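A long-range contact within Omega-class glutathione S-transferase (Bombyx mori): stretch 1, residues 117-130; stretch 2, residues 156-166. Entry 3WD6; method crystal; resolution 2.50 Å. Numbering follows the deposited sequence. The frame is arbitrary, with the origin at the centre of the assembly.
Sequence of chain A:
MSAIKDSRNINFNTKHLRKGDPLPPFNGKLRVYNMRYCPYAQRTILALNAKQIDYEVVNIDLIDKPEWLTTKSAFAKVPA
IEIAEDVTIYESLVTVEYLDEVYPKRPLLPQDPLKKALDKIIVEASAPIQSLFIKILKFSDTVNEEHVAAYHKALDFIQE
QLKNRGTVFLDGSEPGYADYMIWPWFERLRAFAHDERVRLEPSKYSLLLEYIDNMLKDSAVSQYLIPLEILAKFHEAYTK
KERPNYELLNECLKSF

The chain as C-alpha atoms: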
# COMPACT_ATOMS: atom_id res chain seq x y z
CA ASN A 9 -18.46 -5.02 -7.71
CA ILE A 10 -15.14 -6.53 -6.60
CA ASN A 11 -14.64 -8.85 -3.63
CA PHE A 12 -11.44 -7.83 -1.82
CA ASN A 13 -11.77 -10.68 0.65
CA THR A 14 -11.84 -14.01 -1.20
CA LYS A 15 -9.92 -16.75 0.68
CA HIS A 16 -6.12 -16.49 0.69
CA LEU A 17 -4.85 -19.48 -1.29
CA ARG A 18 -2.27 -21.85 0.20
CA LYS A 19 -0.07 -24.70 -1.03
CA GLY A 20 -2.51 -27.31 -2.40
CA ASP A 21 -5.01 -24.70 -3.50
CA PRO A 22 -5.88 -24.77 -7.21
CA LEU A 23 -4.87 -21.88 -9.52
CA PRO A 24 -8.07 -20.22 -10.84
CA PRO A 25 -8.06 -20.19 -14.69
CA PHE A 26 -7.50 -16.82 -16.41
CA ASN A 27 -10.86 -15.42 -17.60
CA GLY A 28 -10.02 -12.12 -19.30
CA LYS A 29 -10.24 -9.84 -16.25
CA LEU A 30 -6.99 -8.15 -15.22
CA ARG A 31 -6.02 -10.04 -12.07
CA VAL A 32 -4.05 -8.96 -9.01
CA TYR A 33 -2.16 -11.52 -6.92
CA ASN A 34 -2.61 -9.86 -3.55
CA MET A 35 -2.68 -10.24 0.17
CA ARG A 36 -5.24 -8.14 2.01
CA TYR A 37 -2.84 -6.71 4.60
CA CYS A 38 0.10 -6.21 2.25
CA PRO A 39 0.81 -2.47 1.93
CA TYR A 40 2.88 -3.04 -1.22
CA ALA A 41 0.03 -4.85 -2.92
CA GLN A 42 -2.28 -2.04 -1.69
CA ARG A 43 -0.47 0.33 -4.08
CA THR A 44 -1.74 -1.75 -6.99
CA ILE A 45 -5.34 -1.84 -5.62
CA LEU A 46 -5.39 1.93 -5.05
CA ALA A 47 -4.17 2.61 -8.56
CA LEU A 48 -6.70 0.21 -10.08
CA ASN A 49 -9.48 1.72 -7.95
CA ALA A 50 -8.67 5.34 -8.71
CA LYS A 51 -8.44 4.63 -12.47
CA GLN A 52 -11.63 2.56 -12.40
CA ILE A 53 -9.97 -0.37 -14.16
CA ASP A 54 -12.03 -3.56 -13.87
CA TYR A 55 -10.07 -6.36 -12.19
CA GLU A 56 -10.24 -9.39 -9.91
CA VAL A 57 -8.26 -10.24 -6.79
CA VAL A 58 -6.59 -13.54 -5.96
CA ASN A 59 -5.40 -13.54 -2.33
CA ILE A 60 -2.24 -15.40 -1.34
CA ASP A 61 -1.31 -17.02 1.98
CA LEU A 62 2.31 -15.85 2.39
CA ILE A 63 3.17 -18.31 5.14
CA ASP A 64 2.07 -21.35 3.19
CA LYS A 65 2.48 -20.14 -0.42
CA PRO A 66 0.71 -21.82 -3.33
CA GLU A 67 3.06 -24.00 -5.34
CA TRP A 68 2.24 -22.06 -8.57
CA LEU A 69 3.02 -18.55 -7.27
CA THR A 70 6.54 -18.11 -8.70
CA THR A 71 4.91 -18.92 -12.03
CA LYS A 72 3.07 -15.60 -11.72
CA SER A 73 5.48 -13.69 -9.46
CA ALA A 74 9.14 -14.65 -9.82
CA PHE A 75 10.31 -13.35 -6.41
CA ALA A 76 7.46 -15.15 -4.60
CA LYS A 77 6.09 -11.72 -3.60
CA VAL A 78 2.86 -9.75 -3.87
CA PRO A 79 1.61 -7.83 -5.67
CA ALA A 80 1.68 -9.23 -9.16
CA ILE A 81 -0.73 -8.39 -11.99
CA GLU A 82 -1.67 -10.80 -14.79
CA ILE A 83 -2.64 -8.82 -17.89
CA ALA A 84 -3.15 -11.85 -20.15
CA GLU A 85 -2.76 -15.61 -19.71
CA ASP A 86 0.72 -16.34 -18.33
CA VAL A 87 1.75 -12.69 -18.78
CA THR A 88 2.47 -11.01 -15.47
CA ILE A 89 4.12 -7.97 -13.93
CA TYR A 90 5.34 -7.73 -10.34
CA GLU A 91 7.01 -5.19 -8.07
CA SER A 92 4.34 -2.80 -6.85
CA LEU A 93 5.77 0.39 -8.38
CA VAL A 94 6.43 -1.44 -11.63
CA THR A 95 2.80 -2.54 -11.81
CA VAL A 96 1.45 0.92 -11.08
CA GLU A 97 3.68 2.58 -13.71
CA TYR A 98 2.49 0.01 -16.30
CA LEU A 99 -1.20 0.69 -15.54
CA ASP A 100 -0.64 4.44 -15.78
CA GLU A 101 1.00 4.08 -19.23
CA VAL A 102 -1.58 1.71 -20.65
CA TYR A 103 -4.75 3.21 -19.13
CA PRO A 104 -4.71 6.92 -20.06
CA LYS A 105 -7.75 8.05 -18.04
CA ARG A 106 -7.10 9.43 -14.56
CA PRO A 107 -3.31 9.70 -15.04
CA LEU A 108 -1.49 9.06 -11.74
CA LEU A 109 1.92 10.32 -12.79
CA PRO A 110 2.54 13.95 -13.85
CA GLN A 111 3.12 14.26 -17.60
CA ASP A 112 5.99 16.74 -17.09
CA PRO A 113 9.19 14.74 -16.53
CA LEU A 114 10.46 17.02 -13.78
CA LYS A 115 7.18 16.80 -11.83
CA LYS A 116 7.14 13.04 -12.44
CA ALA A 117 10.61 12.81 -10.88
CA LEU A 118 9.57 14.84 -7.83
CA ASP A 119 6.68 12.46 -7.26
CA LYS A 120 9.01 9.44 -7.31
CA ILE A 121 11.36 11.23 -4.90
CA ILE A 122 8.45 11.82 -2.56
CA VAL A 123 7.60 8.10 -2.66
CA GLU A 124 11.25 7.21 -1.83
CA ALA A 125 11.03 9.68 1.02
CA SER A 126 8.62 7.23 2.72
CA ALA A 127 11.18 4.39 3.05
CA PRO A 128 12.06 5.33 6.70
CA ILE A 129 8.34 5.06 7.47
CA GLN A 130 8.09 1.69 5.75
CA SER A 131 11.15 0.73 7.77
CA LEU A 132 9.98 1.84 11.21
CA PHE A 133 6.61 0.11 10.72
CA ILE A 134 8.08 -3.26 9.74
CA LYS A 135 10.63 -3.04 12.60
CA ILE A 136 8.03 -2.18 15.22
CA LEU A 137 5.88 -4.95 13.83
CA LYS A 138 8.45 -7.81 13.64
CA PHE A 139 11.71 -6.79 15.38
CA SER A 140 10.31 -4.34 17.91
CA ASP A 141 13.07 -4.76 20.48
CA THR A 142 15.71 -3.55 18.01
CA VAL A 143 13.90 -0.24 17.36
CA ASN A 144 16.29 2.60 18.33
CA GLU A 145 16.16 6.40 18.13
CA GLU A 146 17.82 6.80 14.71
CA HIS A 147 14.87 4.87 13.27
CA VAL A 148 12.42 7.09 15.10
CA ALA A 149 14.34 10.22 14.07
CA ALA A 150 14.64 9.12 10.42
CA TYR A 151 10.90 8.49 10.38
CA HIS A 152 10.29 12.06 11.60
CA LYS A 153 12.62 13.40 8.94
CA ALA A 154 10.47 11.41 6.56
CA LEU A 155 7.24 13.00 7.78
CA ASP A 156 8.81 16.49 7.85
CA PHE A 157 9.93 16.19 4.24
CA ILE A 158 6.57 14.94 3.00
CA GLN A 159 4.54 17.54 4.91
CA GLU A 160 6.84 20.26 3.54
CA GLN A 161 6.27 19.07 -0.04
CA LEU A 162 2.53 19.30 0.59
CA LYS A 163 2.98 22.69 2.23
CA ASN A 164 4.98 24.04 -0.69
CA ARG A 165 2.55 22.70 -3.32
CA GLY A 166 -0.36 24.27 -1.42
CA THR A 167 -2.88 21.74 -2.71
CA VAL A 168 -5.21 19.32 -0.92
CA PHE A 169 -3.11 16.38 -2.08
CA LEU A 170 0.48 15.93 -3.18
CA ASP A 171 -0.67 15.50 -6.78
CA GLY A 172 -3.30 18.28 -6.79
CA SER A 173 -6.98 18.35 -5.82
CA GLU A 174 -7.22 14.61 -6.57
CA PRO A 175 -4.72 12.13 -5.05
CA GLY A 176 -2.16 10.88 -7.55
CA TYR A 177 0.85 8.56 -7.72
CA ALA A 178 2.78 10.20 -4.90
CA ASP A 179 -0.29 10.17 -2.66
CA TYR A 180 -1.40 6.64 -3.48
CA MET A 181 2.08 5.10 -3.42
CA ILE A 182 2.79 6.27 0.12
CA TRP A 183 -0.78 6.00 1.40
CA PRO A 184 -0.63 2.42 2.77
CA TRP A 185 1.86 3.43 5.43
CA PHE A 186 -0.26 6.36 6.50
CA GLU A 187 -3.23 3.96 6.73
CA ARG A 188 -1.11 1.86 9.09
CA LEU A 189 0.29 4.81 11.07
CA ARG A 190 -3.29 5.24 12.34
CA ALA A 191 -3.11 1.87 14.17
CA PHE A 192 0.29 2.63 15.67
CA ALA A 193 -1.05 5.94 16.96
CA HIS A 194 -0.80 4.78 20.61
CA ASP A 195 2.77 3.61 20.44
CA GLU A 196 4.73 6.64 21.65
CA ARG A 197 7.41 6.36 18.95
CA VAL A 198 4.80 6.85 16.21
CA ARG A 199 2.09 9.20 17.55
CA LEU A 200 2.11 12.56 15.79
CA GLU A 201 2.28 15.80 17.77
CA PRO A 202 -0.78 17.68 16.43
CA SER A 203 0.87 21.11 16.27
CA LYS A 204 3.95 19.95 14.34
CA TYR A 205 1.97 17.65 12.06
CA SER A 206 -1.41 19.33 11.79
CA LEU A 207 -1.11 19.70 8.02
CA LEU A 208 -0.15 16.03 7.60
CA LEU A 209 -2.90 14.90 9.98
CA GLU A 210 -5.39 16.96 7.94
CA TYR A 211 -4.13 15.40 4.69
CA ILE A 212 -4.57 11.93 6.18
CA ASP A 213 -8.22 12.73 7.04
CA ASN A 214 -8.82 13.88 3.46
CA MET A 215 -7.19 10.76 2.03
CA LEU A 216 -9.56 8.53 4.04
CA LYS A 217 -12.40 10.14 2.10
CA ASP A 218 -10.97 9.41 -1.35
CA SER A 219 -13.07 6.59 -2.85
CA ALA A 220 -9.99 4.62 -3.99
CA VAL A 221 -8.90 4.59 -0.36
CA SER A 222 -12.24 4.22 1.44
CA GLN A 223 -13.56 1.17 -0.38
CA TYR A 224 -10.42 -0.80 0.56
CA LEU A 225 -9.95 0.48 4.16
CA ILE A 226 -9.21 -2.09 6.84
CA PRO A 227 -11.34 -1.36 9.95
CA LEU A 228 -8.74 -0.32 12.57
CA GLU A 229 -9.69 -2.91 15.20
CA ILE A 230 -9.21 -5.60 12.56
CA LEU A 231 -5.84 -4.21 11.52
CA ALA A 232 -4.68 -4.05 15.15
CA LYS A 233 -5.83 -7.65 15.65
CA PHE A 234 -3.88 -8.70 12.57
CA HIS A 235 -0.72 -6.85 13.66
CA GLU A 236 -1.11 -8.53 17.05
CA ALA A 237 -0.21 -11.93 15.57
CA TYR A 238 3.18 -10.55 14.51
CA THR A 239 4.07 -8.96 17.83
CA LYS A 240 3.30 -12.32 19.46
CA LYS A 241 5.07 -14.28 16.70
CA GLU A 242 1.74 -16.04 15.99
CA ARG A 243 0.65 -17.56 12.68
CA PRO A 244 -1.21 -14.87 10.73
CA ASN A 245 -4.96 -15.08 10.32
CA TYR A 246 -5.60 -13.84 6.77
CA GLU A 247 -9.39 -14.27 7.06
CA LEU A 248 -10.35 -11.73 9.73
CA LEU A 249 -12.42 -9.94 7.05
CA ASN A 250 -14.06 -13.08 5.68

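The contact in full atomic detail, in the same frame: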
# COMPACT_ATOMS: atom_id res chain seq x y z
N ALA A 117 9.46 13.17 -11.70
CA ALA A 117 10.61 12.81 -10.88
C ALA A 117 10.36 13.15 -9.42
O ALA A 117 10.59 12.32 -8.54
CB ALA A 117 11.87 13.51 -11.38
N LEU A 118 9.90 14.38 -9.18
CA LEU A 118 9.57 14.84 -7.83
C LEU A 118 8.60 13.89 -7.13
O LEU A 118 8.79 13.55 -5.95
CB LEU A 118 8.95 16.24 -7.88
CG LEU A 118 9.92 17.42 -7.89
CD1 LEU A 118 11.29 16.99 -8.42
CD2 LEU A 118 9.34 18.59 -8.69
N ASP A 119 7.58 13.44 -7.84
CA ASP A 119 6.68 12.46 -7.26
C ASP A 119 7.40 11.19 -6.82
O ASP A 119 7.15 10.70 -5.73
CB ASP A 119 5.55 12.13 -8.22
CG ASP A 119 4.36 13.03 -8.02
OD1 ASP A 119 4.52 14.11 -7.39
OD2 ASP A 119 3.25 12.63 -8.46
N LYS A 120 8.30 10.68 -7.65
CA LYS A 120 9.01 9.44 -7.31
C LYS A 120 9.93 9.66 -6.11
O LYS A 120 10.06 8.79 -5.24
CB LYS A 120 9.80 8.90 -8.51
CG LYS A 120 8.99 8.85 -9.81
CD LYS A 120 9.58 7.85 -10.81
CE LYS A 120 8.52 7.44 -11.84
NZ LYS A 120 8.79 6.12 -12.52
N ILE A 121 10.56 10.84 -6.05
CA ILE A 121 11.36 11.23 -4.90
C ILE A 121 10.50 11.19 -3.64
O ILE A 121 10.85 10.54 -2.64
CB ILE A 121 12.00 12.63 -5.12
CG1 ILE A 121 13.09 12.50 -6.21
CG2 ILE A 121 12.57 13.21 -3.81
CD1 ILE A 121 13.63 13.82 -6.76
N ILE A 122 9.37 11.87 -3.68
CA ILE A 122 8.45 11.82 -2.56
C ILE A 122 8.18 10.38 -2.09
O ILE A 122 8.30 10.08 -0.91
CB ILE A 122 7.16 12.55 -2.89
CG1 ILE A 122 7.44 14.06 -2.90
CG2 ILE A 122 6.07 12.19 -1.87
CD1 ILE A 122 6.40 14.88 -3.65
N VAL A 123 7.83 9.49 -3.02
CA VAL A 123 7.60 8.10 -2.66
C VAL A 123 8.80 7.48 -1.93
O VAL A 123 8.62 6.80 -0.92
CB VAL A 123 7.29 7.22 -3.88
CG1 VAL A 123 7.26 5.75 -3.46
CG2 VAL A 123 5.99 7.65 -4.51
N GLU A 124 10.01 7.71 -2.46
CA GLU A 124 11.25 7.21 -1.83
C GLU A 124 11.37 7.78 -0.45
O GLU A 124 11.77 7.07 0.47
CB GLU A 124 12.51 7.63 -2.60
CG GLU A 124 13.30 6.51 -3.27
CD GLU A 124 13.61 5.31 -2.35
OE1 GLU A 124 14.38 5.49 -1.36
OE2 GLU A 124 13.11 4.19 -2.65
N ALA A 125 11.03 9.06 -0.30
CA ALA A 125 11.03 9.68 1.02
C ALA A 125 10.24 8.88 2.08
O ALA A 125 10.49 9.04 3.29
CB ALA A 125 10.55 11.15 0.94
N SER A 126 9.33 7.99 1.68
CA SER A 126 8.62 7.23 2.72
C SER A 126 9.30 5.92 3.20
O SER A 126 8.78 5.23 4.08
CB SER A 126 7.17 6.95 2.32
OG SER A 126 7.12 5.94 1.32
N ALA A 127 10.47 5.60 2.64
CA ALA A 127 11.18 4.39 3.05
C ALA A 127 11.41 4.27 4.58
O ALA A 127 11.18 3.20 5.16
CB ALA A 127 12.51 4.24 2.30
N PRO A 128 11.85 5.36 5.24
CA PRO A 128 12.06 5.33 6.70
C PRO A 128 10.77 4.99 7.45
O PRO A 128 10.81 4.38 8.53
CB PRO A 128 12.49 6.76 7.02
CG PRO A 128 13.12 7.25 5.76
CD PRO A 128 12.30 6.64 4.65
N ILE A 129 9.64 5.40 6.89
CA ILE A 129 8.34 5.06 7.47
C ILE A 129 8.06 3.57 7.28
O ILE A 129 7.66 2.87 8.22
CB ILE A 129 7.22 5.89 6.83
CG1 ILE A 129 7.45 7.37 7.11
CG2 ILE A 129 5.83 5.41 7.33
CD1 ILE A 129 6.59 8.28 6.29
N GLN A 130 8.26 3.10 6.06
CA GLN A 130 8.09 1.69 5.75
C GLN A 130 8.96 0.89 6.68
O GLN A 130 8.57 -0.16 7.17
CB GLN A 130 8.48 1.43 4.29
CG GLN A 130 7.67 2.25 3.26
CD GLN A 130 8.27 2.16 1.85
OE1 GLN A 130 8.76 1.10 1.43
NE2 GLN A 130 8.25 3.28 1.12
N ASP A 156 8.50 15.08 8.07
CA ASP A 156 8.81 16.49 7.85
C ASP A 156 8.90 16.79 6.36
O ASP A 156 8.30 17.76 5.87
CB ASP A 156 10.13 16.90 8.53
CG ASP A 156 10.05 16.87 10.05
OD1 ASP A 156 8.92 16.92 10.60
OD2 ASP A 156 11.12 16.81 10.70
N PHE A 157 9.65 15.96 5.65
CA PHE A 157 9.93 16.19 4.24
C PHE A 157 8.62 16.15 3.46
O PHE A 157 8.34 17.03 2.64
CB PHE A 157 10.90 15.14 3.70
CG PHE A 157 11.24 15.31 2.25
CD1 PHE A 157 12.28 16.13 1.86
CD2 PHE A 157 10.52 14.63 1.27
CE1 PHE A 157 12.62 16.29 0.52
CE2 PHE A 157 10.85 14.78 -0.09
CZ PHE A 157 11.91 15.61 -0.46
N ILE A 158 7.82 15.12 3.73
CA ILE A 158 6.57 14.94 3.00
C ILE A 158 5.58 16.09 3.27
O ILE A 158 5.07 16.71 2.33
CB ILE A 158 5.95 13.58 3.31
CG1 ILE A 158 6.91 12.49 2.83
CG2 ILE A 158 4.60 13.46 2.62
CD1 ILE A 158 6.46 11.07 3.14
N GLN A 159 5.35 16.39 4.55
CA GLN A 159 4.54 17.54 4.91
C GLN A 159 5.00 18.81 4.21
O GLN A 159 4.18 19.57 3.69
CB GLN A 159 4.54 17.76 6.42
CG GLN A 159 3.50 18.77 6.90
CD GLN A 159 3.32 18.68 8.40
OE1 GLN A 159 2.20 18.48 8.92
NE2 GLN A 159 4.42 18.83 9.12
N GLU A 160 6.31 19.05 4.19
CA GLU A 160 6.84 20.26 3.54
C GLU A 160 6.52 20.28 2.03
O GLU A 160 6.15 21.33 1.48
CB GLU A 160 8.35 20.43 3.83
CG GLU A 160 8.92 21.84 3.52
CD GLU A 160 8.31 22.97 4.40
OE1 GLU A 160 7.80 22.68 5.52
OE2 GLU A 160 8.36 24.16 3.98
N GLN A 161 6.64 19.14 1.36
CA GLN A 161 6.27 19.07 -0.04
C GLN A 161 4.81 19.48 -0.24
O GLN A 161 4.48 20.29 -1.14
CB GLN A 161 6.51 17.66 -0.59
CG GLN A 161 7.97 17.23 -0.55
CD GLN A 161 8.90 18.32 -1.03
OE1 GLN A 161 8.75 18.84 -2.13
NE2 GLN A 161 9.86 18.69 -0.18
N LEU A 162 3.94 18.94 0.62
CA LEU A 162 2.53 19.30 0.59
C LEU A 162 2.38 20.80 0.88
O LEU A 162 1.69 21.53 0.15
CB LEU A 162 1.73 18.45 1.59
CG LEU A 162 0.18 18.50 1.53
CD1 LEU A 162 -0.36 18.01 0.20
CD2 LEU A 162 -0.43 17.68 2.67
N LYS A 163 3.04 21.27 1.92
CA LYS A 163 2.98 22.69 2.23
C LYS A 163 3.37 23.54 1.03
O LYS A 163 2.65 24.46 0.65
CB LYS A 163 3.87 23.04 3.42
CG LYS A 163 3.75 24.50 3.88
CD LYS A 163 4.66 24.76 5.08
CE LYS A 163 4.61 26.22 5.51
NZ LYS A 163 5.99 26.78 5.63
N ASN A 164 4.52 23.23 0.43
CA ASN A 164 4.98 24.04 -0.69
C ASN A 164 4.01 24.00 -1.86
O ASN A 164 3.76 25.02 -2.48
CB ASN A 164 6.40 23.63 -1.14
CG ASN A 164 7.47 24.05 -0.13
OD1 ASN A 164 7.31 25.04 0.60
ND2 ASN A 164 8.56 23.28 -0.06
N ARG A 165 3.46 22.83 -2.17
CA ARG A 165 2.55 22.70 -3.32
C ARG A 165 1.22 23.42 -3.06
O ARG A 165 0.55 23.84 -3.99
CB ARG A 165 2.31 21.23 -3.67
CG ARG A 165 3.53 20.55 -4.26
CD ARG A 165 3.49 19.01 -4.16
NE ARG A 165 4.70 18.42 -4.77
CZ ARG A 165 4.70 17.37 -5.59
NH1 ARG A 165 3.56 16.75 -5.90
NH2 ARG A 165 5.85 16.92 -6.08
N GLY A 166 0.83 23.53 -1.79
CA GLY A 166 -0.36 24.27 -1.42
C GLY A 166 -1.67 23.61 -1.79
O GLY A 166 -2.74 24.21 -1.61

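Helices 117-125 and 156-165 pack in a roughly antiparallel fashion, their axes inclined at 150° and approaching to 9.9 Å. The backbones come nearest at Ile122 and Ile158, whose CA atoms lie 6.6 Å apart. Around this point the contact is apolar. The small side chain of Ala125 points toward the second helix and meets two residues there: its CB lies 3.5 Å from CD2 of Phe157 and 4.3 Å from CG1 of Ile158. The Phe157 ring, with chi1 t, is approached obliquely by the first helix, and CG2 of Ile121 reaches to 4.2 Å from its CZ. Past the break in the first helix at Ser126, Ile129 extends the apolar surface, its CD1 4.2 Å from CD1 of Ile158.

In the other direction, Ile122 links the apolar centre to the polar edge. Its CG1 packs 4.0 Å from CG of Gln161, while its CD1 sits over one face of the Arg165 guanidinium, 3.2 Å from NH2. At the edge of that group, near its plane, lie CB of Leu118, 3.6 Å from Arg165 NH2, and the carboxylate of Asp119, whose CA-to-CB bond points away from the second helix but whose end turns back toward it. Arg165 NH1 donates a hydrogen bond to Asp119 OD1 at 3.2 Å, forming a salt bridge; a weak second bond runs from Arg165 NH2 to Asp119 OD1 at 3.4 Å.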